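Local coordinates for ATP grasp ligase (Microcystis aeruginosa MRC, PDB 5IG9), which probably acts as an ATP-dependent ligase of the ATP-grasp family, related to enzymes that join carboxylates to amines, such as ribosomal S6-glutamate ligase, at residues V6-S9 / R10-E13; K260-E263 / K264-L267; E300-W303 / L304-P308. All coordinates share one frame; numbering follows the deposited sequence.

Along the chain the three contacts follow one another in series. Interaction 1 is the turn after strand 3-7, in the pre-ATP-grasp domain with its parallel sheet; interaction 2 is the start of helix 260-273, about 31 Å away between centres and on the opposite side of the chain's centre. Interaction 3, residues 300-308 around the short helix 302-305, follows strand 290-296 and touches interaction 1: Asn12 ND2 lies 2.9 Å from Glu300 OE2, a probable hydrogen bond. Interactions 2 and 3 stay about 12 Å apart at their nearest atoms, yet both pack on strand 214-221 of the five-stranded antiparallel sheet. Residues 300-308 therefore connect that sheet with the N-terminal domain.

Interaction 1 of 3, residues V6-S9 / R10-E13; sequences VTFS and RDNE
The Phe8 ring overlaps the backbone between Arg10 and Asp11, one face lying over the peptide link. Arg10 C sits 3.5 Å above the plane of the Phe8 ring and Asp11 N at nearly the same height, both displaced toward its rim. Chi1 of 71° sets Phe8 CG between its own backbone N and carbonyl carbon, folding the ring back over the residues that follow. At the rim, Phe8 CE2 meets Arg10 CB at 3.5 Å, while Phe8 CE1 rests against Asp11 CA and CB. Beneath this lid runs a type I beta turn from Phe8 to Asp11, closed by the bond from Asp11 N to Phe8 O at 3.3 Å.

The Asp11 side chain turns back toward the end of the strand. With CG anti to the backbone N (chi1 -150°), its OD2 comes within 2.8 Å of Thr7 OG1. Asp11 OD1 accepts from Asn12 N at 2.7 Å, met on the anti side and 32° out of the carboxylate plane. The carboxylate thus links strand end and loop, and OD2 also forms a salt bridge with Arg73.

Ser9 OG bonds to Asp35, and Arg76 makes a cation-pi contact with Phe8. The turn leaves strand 3-7 in the parallel sheet, beside strand 29-33, and leads into helix 14-23, while Asn12 and Glu13 reach Phe302 on helix 302-305.

Interaction 2 of 3, residues K260-E263 / K264-L267; sequences KTIE and KQLL
The first two turns of helix 260-273 make this contact, with regular i to i+4 backbone bonding. Lys264 N bonds to Lys260 O at 3.0 Å, and the same step recurs from Gln265 to Thr261, Leu266 to Ile262 and Leu267 to Glu263. The bond from Leu266 N to Ile262 O is the straightest of the four, with an N-H...O angle of 161°.

Among the side chains, Gln265 reaches back toward the preceding turn. Its CG lies anti to the carbonyl carbon (chi1 -72°), and the extended chain runs back beside Thr261, the two pointing the same way. Gln265 CG passes 3.2 Å from Thr261 O. Gln265 OE1 lies against two methyls, 3.6 Å from Ile262 CD1 and slightly farther from Thr261 CG2, and also near Thr261 O, another acceptor with which it makes no hydrogen bond. The polar bond of this amide goes from NE2 to Leu135 O.

One residue further round the helix, Ile262 CG2 and Leu266 CD1 approach to 4.3 Å, a loose apolar pair along one flank. Lys264 CG lies 3.4 Å from Thr261 O; beyond it the chain bends at chi2, and its ammonium forms a salt bridge with Glu268.

The Ile262 and Leu266 flank lies on the antiparallel sheet: both residues touch Met282 of strand 277-284, and Leu266 also meets Ile218 and Ile220 of strand 214-221.

Interaction 3 of 3, residues E300-W303 / L304-P308; sequences EFFW and LELYP
The backbone from Phe301 to Leu306 curls into a short, weakly bonded helix: Leu304 N bonds to Phe301 O at 3.0 Å, while Phe302 O accepts from both Glu305 N and Leu306 N. The bond from Leu306 N is nearly straight, with an N-H...O angle of 173°.

Trp303 and Leu304 lie side by side. Leu304 CG stands over one face of the indole in a CH-pi contact, 4.0 Å from the centroid of the Trp303 six-membered ring, and Leu304 CD2 reaches Trp303 CZ3 at 3.6 Å. Replacing Trp303 with an alanine would probably deprive Leu304 of this aromatic face and open a gap beside Trp253, whose ring meets the indole. On another side, Glu305 extends alongside Phe301, CG anti to the backbone N (chi1 178°), bringing Glu305 OE1 to the ring edge, 3.6 Å from Phe301 CE1. Its OE2 bonds to Ser314. Tyr307 CB comes up to Trp303 O at 3.4 Å.

Leu304 and Trp303 touch strand 214-221, Phe301 packs on helix 313-323, and Leu306 meets Leu17 of helix 14-23. With two i to i+3 bonds and one good i to i+4 bond, this is a single helical turn, connecting strand 290-296 with helix 313-323.

Interaction 1 of 3, residues V6-S9 / R10-E13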
# COMPACT_ATOMS: atom_id res chain seq x y z
N VAL A 6 -8.49 13.87 -6.21
CA VAL A 6 -8.29 12.51 -6.68
C VAL A 6 -9.52 11.70 -6.29
O VAL A 6 -9.67 11.30 -5.14
CB VAL A 6 -7.01 11.91 -6.12
CG1 VAL A 6 -6.76 10.54 -6.72
CG2 VAL A 6 -5.83 12.83 -6.38
N THR A 7 -10.39 11.44 -7.26
CA THR A 7 -11.64 10.73 -7.00
C THR A 7 -11.94 9.76 -8.14
O THR A 7 -11.02 9.28 -8.81
CB THR A 7 -12.80 11.71 -6.82
OG1 THR A 7 -14.03 10.99 -6.72
CG2 THR A 7 -12.87 12.67 -8.00
N PHE A 8 -13.22 9.45 -8.34
CA PHE A 8 -13.65 8.65 -9.48
C PHE A 8 -15.03 9.14 -9.90
O PHE A 8 -15.66 9.95 -9.22
CB PHE A 8 -13.64 7.14 -9.16
CG PHE A 8 -14.72 6.69 -8.20
CD1 PHE A 8 -14.78 7.19 -6.91
CD2 PHE A 8 -15.64 5.74 -8.59
CE1 PHE A 8 -15.77 6.76 -6.04
CE2 PHE A 8 -16.62 5.30 -7.72
CZ PHE A 8 -16.68 5.82 -6.45
N SER A 9 -15.49 8.65 -11.06
CA SER A 9 -16.67 9.22 -11.69
C SER A 9 -17.95 8.95 -10.90
O SER A 9 -18.86 9.79 -10.91
CB SER A 9 -16.81 8.67 -13.12
OG SER A 9 -16.88 7.26 -13.12
N ARG A 10 -18.04 7.81 -10.22
CA ARG A 10 -19.24 7.46 -9.48
C ARG A 10 -19.18 7.87 -8.01
O ARG A 10 -19.93 7.33 -7.19
CB ARG A 10 -19.51 5.95 -9.59
CG ARG A 10 -19.81 5.46 -11.00
CD ARG A 10 -20.17 3.98 -11.01
NE ARG A 10 -21.61 3.75 -11.16
CZ ARG A 10 -22.46 3.56 -10.15
NH1 ARG A 10 -22.02 3.58 -8.90
NH2 ARG A 10 -23.75 3.36 -10.39
N ASP A 11 -18.31 8.82 -7.67
CA ASP A 11 -18.26 9.31 -6.30
C ASP A 11 -19.50 10.15 -6.00
O ASP A 11 -20.22 10.59 -6.90
CB ASP A 11 -17.00 10.14 -6.06
CG ASP A 11 -16.52 10.08 -4.62
OD1 ASP A 11 -17.29 9.60 -3.76
OD2 ASP A 11 -15.38 10.50 -4.35
N ASN A 12 -19.75 10.36 -4.72
CA ASN A 12 -21.02 10.90 -4.26
C ASN A 12 -20.96 12.42 -4.21
O ASN A 12 -20.11 13.05 -4.86
CB ASN A 12 -21.39 10.27 -2.91
CG ASN A 12 -20.30 10.42 -1.86
OD1 ASN A 12 -19.61 11.44 -1.81
ND2 ASN A 12 -20.13 9.40 -1.03
N GLU A 13 -21.86 13.04 -3.45
CA GLU A 13 -22.02 14.49 -3.41
C GLU A 13 -20.94 15.20 -2.61
O GLU A 13 -20.99 16.43 -2.49
CB GLU A 13 -23.40 14.84 -2.83
CG GLU A 13 -24.57 14.09 -3.46
CD GLU A 13 -24.73 12.67 -2.93
OE1 GLU A 13 -24.45 12.44 -1.73
OE2 GLU A 13 -25.13 11.78 -3.71

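Interaction 2 of 3, residues K260-E263 / K264-L267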
# COMPACT_ATOMS: atom_id res chain seq x y z
N LYS A 260 -12.60 16.15 26.99
CA LYS A 260 -11.40 16.78 26.44
C LYS A 260 -10.20 15.84 26.46
O LYS A 260 -9.27 16.03 25.68
CB LYS A 260 -11.07 18.07 27.21
CG LYS A 260 -10.37 17.85 28.53
CD LYS A 260 -9.62 19.10 28.98
CE LYS A 260 -8.38 19.34 28.13
NZ LYS A 260 -7.58 20.49 28.63
N THR A 261 -10.21 14.83 27.34
CA THR A 261 -9.14 13.85 27.34
C THR A 261 -9.20 12.95 26.12
O THR A 261 -8.17 12.67 25.49
CB THR A 261 -9.20 13.01 28.62
OG1 THR A 261 -9.07 13.87 29.76
CG2 THR A 261 -8.09 11.98 28.64
N ILE A 262 -10.40 12.51 25.75
CA ILE A 262 -10.56 11.70 24.54
C ILE A 262 -10.21 12.52 23.30
O ILE A 262 -9.55 12.03 22.37
CB ILE A 262 -11.98 11.13 24.45
CG1 ILE A 262 -12.31 10.31 25.70
CG2 ILE A 262 -12.14 10.28 23.20
CD1 ILE A 262 -11.47 9.07 25.86
N GLU A 263 -10.63 13.79 23.27
CA GLU A 263 -10.32 14.65 22.13
C GLU A 263 -8.81 14.83 21.98
O GLU A 263 -8.29 14.79 20.86
CB GLU A 263 -11.00 16.01 22.28
CG GLU A 263 -12.48 16.00 21.97
CD GLU A 263 -13.08 17.39 21.99
OE1 GLU A 263 -12.34 18.34 22.32
OE2 GLU A 263 -14.28 17.53 21.68
N LYS A 264 -8.10 15.04 23.09
CA LYS A 264 -6.66 15.23 23.00
C LYS A 264 -5.95 13.93 22.63
O LYS A 264 -4.89 13.96 21.99
CB LYS A 264 -6.11 15.79 24.31
CG LYS A 264 -5.53 14.76 25.27
CD LYS A 264 -4.03 14.94 25.42
CE LYS A 264 -3.43 13.90 26.37
NZ LYS A 264 -1.97 14.14 26.56
N GLN A 265 -6.51 12.78 23.01
CA GLN A 265 -5.90 11.51 22.64
C GLN A 265 -6.10 11.21 21.16
O GLN A 265 -5.20 10.68 20.50
CB GLN A 265 -6.46 10.38 23.50
CG GLN A 265 -5.98 10.40 24.95
CD GLN A 265 -6.68 9.36 25.81
OE1 GLN A 265 -7.91 9.33 25.88
NE2 GLN A 265 -5.91 8.50 26.46
N LEU A 266 -7.28 11.53 20.62
CA LEU A 266 -7.51 11.34 19.20
C LEU A 266 -6.64 12.28 18.37
O LEU A 266 -6.21 11.91 17.27
CB LEU A 266 -8.98 11.54 18.86
CG LEU A 266 -9.95 10.52 19.46
CD1 LEU A 266 -11.37 10.87 19.05
CD2 LEU A 266 -9.59 9.11 19.02
N LEU A 267 -6.37 13.48 18.87
CA LEU A 267 -5.47 14.38 18.17
C LEU A 267 -4.04 13.84 18.17
O LEU A 267 -3.33 13.96 17.17
CB LEU A 267 -5.51 15.77 18.79
CG LEU A 267 -6.74 16.61 18.44
CD1 LEU A 267 -6.62 17.98 19.08
CD2 LEU A 267 -6.91 16.74 16.93

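Interaction 3 of 3, residues E300-W303 / L304-P308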
# COMPACT_ATOMS: atom_id res chain seq x y z
N GLU A 300 -15.98 8.23 4.89
CA GLU A 300 -16.99 9.13 4.37
C GLU A 300 -17.39 10.16 5.42
O GLU A 300 -17.08 10.04 6.61
CB GLU A 300 -18.22 8.35 3.90
CG GLU A 300 -18.04 7.64 2.57
CD GLU A 300 -18.10 8.58 1.39
OE1 GLU A 300 -18.35 9.79 1.61
OE2 GLU A 300 -17.90 8.12 0.25
N PHE A 301 -18.10 11.19 4.97
CA PHE A 301 -18.53 12.24 5.89
C PHE A 301 -19.83 12.87 5.41
O PHE A 301 -20.50 13.56 6.18
CB PHE A 301 -17.43 13.30 6.03
CG PHE A 301 -17.20 14.12 4.78
CD1 PHE A 301 -17.92 15.28 4.55
CD2 PHE A 301 -16.24 13.74 3.84
CE1 PHE A 301 -17.71 16.04 3.41
CE2 PHE A 301 -16.02 14.50 2.70
CZ PHE A 301 -16.75 15.65 2.49
N PHE A 302 -20.18 12.64 4.14
CA PHE A 302 -21.31 13.35 3.55
C PHE A 302 -22.62 13.05 4.26
O PHE A 302 -23.50 13.91 4.32
CB PHE A 302 -21.40 13.01 2.05
CG PHE A 302 -22.15 11.74 1.77
CD1 PHE A 302 -21.54 10.51 1.92
CD2 PHE A 302 -23.46 11.78 1.34
CE1 PHE A 302 -22.23 9.34 1.66
CE2 PHE A 302 -24.16 10.62 1.08
CZ PHE A 302 -23.54 9.40 1.24
N TRP A 303 -22.77 11.84 4.82
CA TRP A 303 -24.03 11.51 5.47
C TRP A 303 -24.17 12.15 6.84
O TRP A 303 -25.24 12.04 7.45
CB TRP A 303 -24.20 9.99 5.57
CG TRP A 303 -23.03 9.27 6.16
CD1 TRP A 303 -21.95 8.78 5.48
CD2 TRP A 303 -22.82 8.94 7.54
NE1 TRP A 303 -21.08 8.17 6.35
CE2 TRP A 303 -21.60 8.25 7.62
CE3 TRP A 303 -23.56 9.15 8.71
CZ2 TRP A 303 -21.08 7.78 8.83
CZ3 TRP A 303 -23.05 8.68 9.91
CH2 TRP A 303 -21.83 8.01 9.96
N LEU A 304 -23.12 12.80 7.34
CA LEU A 304 -23.21 13.63 8.53
C LEU A 304 -23.42 15.10 8.20
O LEU A 304 -23.69 15.90 9.11
CB LEU A 304 -21.95 13.49 9.38
CG LEU A 304 -21.81 12.22 10.22
CD1 LEU A 304 -20.53 12.27 11.03
CD2 LEU A 304 -23.02 12.04 11.12
N GLU A 305 -23.31 15.48 6.93
CA GLU A 305 -23.51 16.85 6.48
C GLU A 305 -24.86 17.05 5.80
O GLU A 305 -25.57 18.01 6.11
CB GLU A 305 -22.38 17.27 5.53
CG GLU A 305 -22.53 18.68 4.97
CD GLU A 305 -21.21 19.25 4.51
OE1 GLU A 305 -20.24 18.47 4.36
OE2 GLU A 305 -21.13 20.48 4.29
N LEU A 306 -25.22 16.18 4.85
CA LEU A 306 -26.51 16.31 4.19
C LEU A 306 -27.66 15.81 5.04
O LEU A 306 -28.83 16.08 4.73
CB LEU A 306 -26.50 15.56 2.85
CG LEU A 306 -25.48 16.05 1.83
CD1 LEU A 306 -25.70 15.36 0.49
CD2 LEU A 306 -25.55 17.56 1.69
N TYR A 307 -27.36 15.08 6.11
CA TYR A 307 -28.34 14.55 7.05
C TYR A 307 -27.90 14.97 8.44
O TYR A 307 -26.77 15.43 8.63
CB TYR A 307 -28.42 13.02 6.93
CG TYR A 307 -28.77 12.56 5.54
CD1 TYR A 307 -30.09 12.48 5.11
CD2 TYR A 307 -27.77 12.20 4.64
CE1 TYR A 307 -30.41 12.05 3.84
CE2 TYR A 307 -28.08 11.78 3.36
CZ TYR A 307 -29.40 11.70 2.97
OH TYR A 307 -29.71 11.28 1.69
N PRO A 308 -28.79 14.87 9.44
CA PRO A 308 -28.41 15.30 10.79
C PRO A 308 -27.12 14.64 11.28
O PRO A 308 -26.87 13.49 10.94
CB PRO A 308 -29.60 14.87 11.64
CG PRO A 308 -30.75 14.93 10.70
CD PRO A 308 -30.21 14.46 9.39